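Local structure of paenibacillus xanthan lyase (Paenibacillus, 6F2P) at residues Lys478-Lys483 with Ser498-Asp504; Val468-Glu472 with Gly658-Trp662. The protein cleaves the polysaccharide xanthan as a lyase (EC 4.2.2.12) of polysaccharide lyase family 8. The contacts are given in a common frame with arbitrary orientation. Numbering follows the deposited sequence.

Overall arrangement
Along the chain, strand 466-474 comes first and carries 468-472. Next, 478-483 leads into strand 481-488 and forms the first side of contact 1. Contact 1 closes a short loop at 498-504, joining the two strands of a beta hairpin. Contact 2 closes a much longer loop, returning only at 658-662, so contact 1 is nested inside it. The first is made within a sheet of the super-sandwich domain; the second packs that sheet against one of the C-terminal beta-sandwich. Their centres lie about 17 Å apart, yet they touch. K483 CB is 3.6 Å from W662 CZ2, and K483 CE is 3.6 Å from E472 OE2.

Contact 1: Lys478-Lys483 with Ser498-Asp504; sequences KSLTAK and SGIASTD
S479 reaches across to the turn at 502-504, its side chain in the p rotamer. Its OG donates to D504 OD2 (2.7 Å) and accepts from T503 N (2.7 Å) and, at 3.2 Å, from T503 OG1. S479 N bonds D504 OD1 at 2.9 Å, and L480 N adds a weak bond to D504 OD2 at 3.1 Å. D504 is in the m rotamer. Its own turn is held by S502: D504 N donates to S502 OG (3.0 Å), an ST turn, and S502 OG donates to D504 OD2 (2.7 Å). These bonds close the open end of a beta hairpin, opposite the turn that links strands 481-488 and 493-501. The strands run antiparallel at 170°, with segment axes 4.7 Å apart. T481 and A501 form a hydrogen-bonded pair: T481 N to A501 O and A501 N to T481 O are both 3.0 Å. K483 and S498 form another: K483 N to S498 O is 2.9 Å, and S498 N to K483 O is 3.1 Å. The register slips by one between the pairs, a beta bulge at G499. G499 has phi/psi 65/20, a positive phi that favours glycine. G499 and I500 also form a G1 bulge against G613 on the next strand. T481, K483, S498 and A501 point to one face of the sheet. On the other, A482 CB meets I500 CG1 at 4.0 Å, and L480 CD1 lies 4.4 Å from I500 CG2. K483 NZ leads away to S644 O, and T481 OG1 bonds L473 O.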
# COMPACT_ATOMS: atom_id res chain seq x y z
N LYS A 478 2.60 6.00 -22.90
CA LYS A 478 2.87 7.42 -23.06
C LYS A 478 4.17 7.80 -22.36
O LYS A 478 4.71 7.03 -21.56
CB LYS A 478 1.71 8.25 -22.52
CG LYS A 478 0.33 7.86 -23.09
CD LYS A 478 0.26 8.02 -24.59
CE LYS A 478 -1.20 7.94 -25.06
NZ LYS A 478 -1.31 7.91 -26.56
N SER A 479 4.68 8.99 -22.67
CA SER A 479 5.86 9.46 -21.97
C SER A 479 5.41 10.16 -20.69
O SER A 479 6.18 10.27 -19.73
CB SER A 479 6.68 10.42 -22.83
OG SER A 479 5.95 11.62 -23.08
N LEU A 480 4.16 10.63 -20.71
CA LEU A 480 3.60 11.42 -19.62
C LEU A 480 3.94 10.85 -18.27
O LEU A 480 3.81 9.65 -18.04
CB LEU A 480 2.07 11.54 -19.75
CG LEU A 480 1.42 12.32 -18.60
CD1 LEU A 480 2.00 13.73 -18.47
CD2 LEU A 480 -0.10 12.39 -18.71
N THR A 481 4.42 11.71 -17.39
CA THR A 481 4.75 11.31 -16.04
C THR A 481 4.50 12.48 -15.10
O THR A 481 4.54 13.64 -15.51
CB THR A 481 6.20 10.82 -15.95
OG1 THR A 481 6.40 10.08 -14.75
CG2 THR A 481 7.16 12.00 -16.02
N ALA A 482 4.20 12.18 -13.84
CA ALA A 482 3.90 13.23 -12.88
C ALA A 482 4.01 12.75 -11.44
O ALA A 482 3.87 11.55 -11.16
CB ALA A 482 2.52 13.77 -13.12
N LYS A 483 4.26 13.69 -10.53
CA LYS A 483 4.21 13.39 -9.10
C LYS A 483 3.02 14.10 -8.46
O LYS A 483 2.99 15.33 -8.32
CB LYS A 483 5.53 13.74 -8.42
CG LYS A 483 6.62 12.74 -8.73
CD LYS A 483 8.02 13.32 -8.61
CE LYS A 483 9.06 12.27 -8.94
NZ LYS A 483 10.45 12.75 -8.74
N SER A 498 3.74 18.09 -9.38
CA SER A 498 4.95 18.68 -9.91
C SER A 498 5.67 17.59 -10.67
O SER A 498 5.24 16.43 -10.66
CB SER A 498 5.85 19.15 -8.78
OG SER A 498 6.40 18.03 -8.12
N GLY A 499 6.77 17.94 -11.32
CA GLY A 499 7.50 17.01 -12.15
C GLY A 499 6.69 16.55 -13.35
O GLY A 499 6.98 15.51 -13.93
N ILE A 500 5.67 17.32 -13.71
CA ILE A 500 4.79 16.96 -14.82
C ILE A 500 5.52 17.15 -16.14
O ILE A 500 5.77 18.27 -16.55
CB ILE A 500 3.50 17.79 -14.83
CG1 ILE A 500 2.79 17.70 -13.48
CG2 ILE A 500 2.58 17.30 -15.94
CD1 ILE A 500 1.59 18.60 -13.36
N ALA A 501 5.84 16.03 -16.79
CA ALA A 501 6.65 16.05 -18.00
C ALA A 501 6.13 15.10 -19.09
O ALA A 501 5.70 13.97 -18.81
CB ALA A 501 8.10 15.73 -17.66
N SER A 502 6.17 15.56 -20.33
CA SER A 502 5.70 14.76 -21.45
C SER A 502 6.40 15.15 -22.74
O SER A 502 6.79 16.31 -22.92
CB SER A 502 4.18 14.91 -21.61
OG SER A 502 3.76 14.42 -22.86
N THR A 503 6.57 14.19 -23.64
CA THR A 503 7.06 14.47 -24.98
C THR A 503 6.09 13.91 -26.01
O THR A 503 6.49 13.56 -27.12
CB THR A 503 8.45 13.87 -25.22
OG1 THR A 503 8.46 12.51 -24.77
CG2 THR A 503 9.51 14.66 -24.48
N ASP A 504 4.81 13.84 -25.65
CA ASP A 504 3.80 13.18 -26.48
C ASP A 504 3.15 14.13 -27.48
O ASP A 504 2.29 13.72 -28.26
CB ASP A 504 2.71 12.53 -25.60
CG ASP A 504 3.26 11.55 -24.60
OD1 ASP A 504 3.70 10.46 -25.01
OD2 ASP A 504 3.24 11.85 -23.38

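Contact 2: Val468-Glu472 with Gly658-Trp662; sequences VSGME and GINFW
Segments 468-472 and 658-661 are extended strands, nearly parallel, crossing at -24° with axes 7.1 Å apart at closest. W662 (phi/psi -94/-15) turns out of the strand. The strands belong to different sheets, packed one on the other. V468 lies nearest G658 (CA to CA 5.7 Å), G470 nearest N660 (6.8 Å) and E472 nearest W662 (8.5 Å), so the segments diverge. V468, in the p rotamer, points across: its CG1 is 4.3 Å from G658 CA and its CG2 3.5 Å from N660 OD1. N660, in the m rotamer, lies over G470, with ND2 3.6 Å from G470 CA. A CB on G470 would clash with ND2. W662, also m, brings CH2 to 3.7 Å from M471 C, and its CZ3 is 3.8 Å from E472 CB. Its NE1 bonds Q647 OE1. N660 ND2 bonds chiefly S485 OG and gives only a weak hydrogen bond to S469 O (3.1 Å); S679 OG bonds N660 OD1. This buried domain interface thus rests largely on methyl and indole packing against backbone, beside a satisfied amide.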
# COMPACT_ATOMS: atom_id res chain seq x y z
N VAL A 468 -1.76 11.19 4.15
CA VAL A 468 -1.10 11.76 2.99
C VAL A 468 -0.83 10.61 2.03
O VAL A 468 -0.35 9.54 2.45
CB VAL A 468 0.22 12.47 3.40
CG1 VAL A 468 1.03 11.59 4.32
CG2 VAL A 468 1.03 12.86 2.18
N SER A 469 -1.15 10.80 0.75
CA SER A 469 -0.86 9.79 -0.25
C SER A 469 -0.14 10.40 -1.43
O SER A 469 -0.21 11.61 -1.66
CB SER A 469 -2.13 9.13 -0.76
OG SER A 469 -2.79 8.41 0.25
N GLY A 470 0.54 9.54 -2.18
CA GLY A 470 1.22 9.99 -3.37
C GLY A 470 1.27 8.93 -4.44
O GLY A 470 1.19 7.72 -4.16
N MET A 471 1.41 9.39 -5.68
CA MET A 471 1.53 8.52 -6.83
C MET A 471 2.48 9.15 -7.83
O MET A 471 2.27 10.29 -8.25
CB MET A 471 0.16 8.35 -7.48
CG MET A 471 0.18 7.60 -8.79
SD MET A 471 -1.49 7.40 -9.44
CE MET A 471 -1.13 6.61 -11.01
N GLU A 472 3.53 8.43 -8.19
CA GLU A 472 4.28 8.80 -9.38
C GLU A 472 3.58 8.22 -10.60
O GLU A 472 3.68 7.02 -10.89
CB GLU A 472 5.73 8.33 -9.30
CG GLU A 472 6.58 8.82 -10.46
CD GLU A 472 8.07 8.63 -10.23
OE1 GLU A 472 8.43 7.81 -9.36
OE2 GLU A 472 8.87 9.31 -10.90
N GLY A 658 2.22 16.60 6.46
CA GLY A 658 2.39 15.44 5.60
C GLY A 658 3.49 15.72 4.60
O GLY A 658 3.58 16.82 4.04
N ILE A 659 4.35 14.73 4.36
CA ILE A 659 5.44 14.88 3.40
C ILE A 659 5.64 13.63 2.54
O ILE A 659 5.73 12.53 3.07
CB ILE A 659 6.77 15.12 4.10
CG1 ILE A 659 6.66 16.24 5.14
CG2 ILE A 659 7.86 15.41 3.06
CD1 ILE A 659 7.93 16.45 5.95
N ASN A 660 5.73 13.82 1.23
CA ASN A 660 6.17 12.75 0.35
C ASN A 660 7.59 13.00 -0.17
O ASN A 660 7.87 14.06 -0.75
CB ASN A 660 5.21 12.56 -0.83
CG ASN A 660 3.85 12.01 -0.40
OD1 ASN A 660 3.74 11.29 0.60
ND2 ASN A 660 2.80 12.33 -1.17
N PHE A 661 8.49 12.05 0.06
CA PHE A 661 9.86 12.10 -0.42
C PHE A 661 10.04 11.22 -1.66
O PHE A 661 9.80 10.01 -1.61
CB PHE A 661 10.82 11.61 0.66
CG PHE A 661 10.96 12.54 1.83
CD1 PHE A 661 11.84 13.60 1.79
CD2 PHE A 661 10.23 12.33 2.99
CE1 PHE A 661 11.99 14.46 2.88
CE2 PHE A 661 10.38 13.18 4.08
CZ PHE A 661 11.26 14.24 4.02
N TRP A 662 10.48 11.83 -2.76
CA TRP A 662 10.51 11.15 -4.06
C TRP A 662 11.83 10.47 -4.43
O TRP A 662 11.87 9.65 -5.36
CB TRP A 662 10.10 12.12 -5.17
CG TRP A 662 8.68 12.54 -5.07
CD1 TRP A 662 8.21 13.77 -4.74
CD2 TRP A 662 7.52 11.72 -5.30
NE1 TRP A 662 6.83 13.78 -4.74
CE2 TRP A 662 6.39 12.53 -5.08
CE3 TRP A 662 7.34 10.38 -5.66
CZ2 TRP A 662 5.09 12.04 -5.22
CZ3 TRP A 662 6.05 9.91 -5.81
CH2 TRP A 662 4.94 10.73 -5.58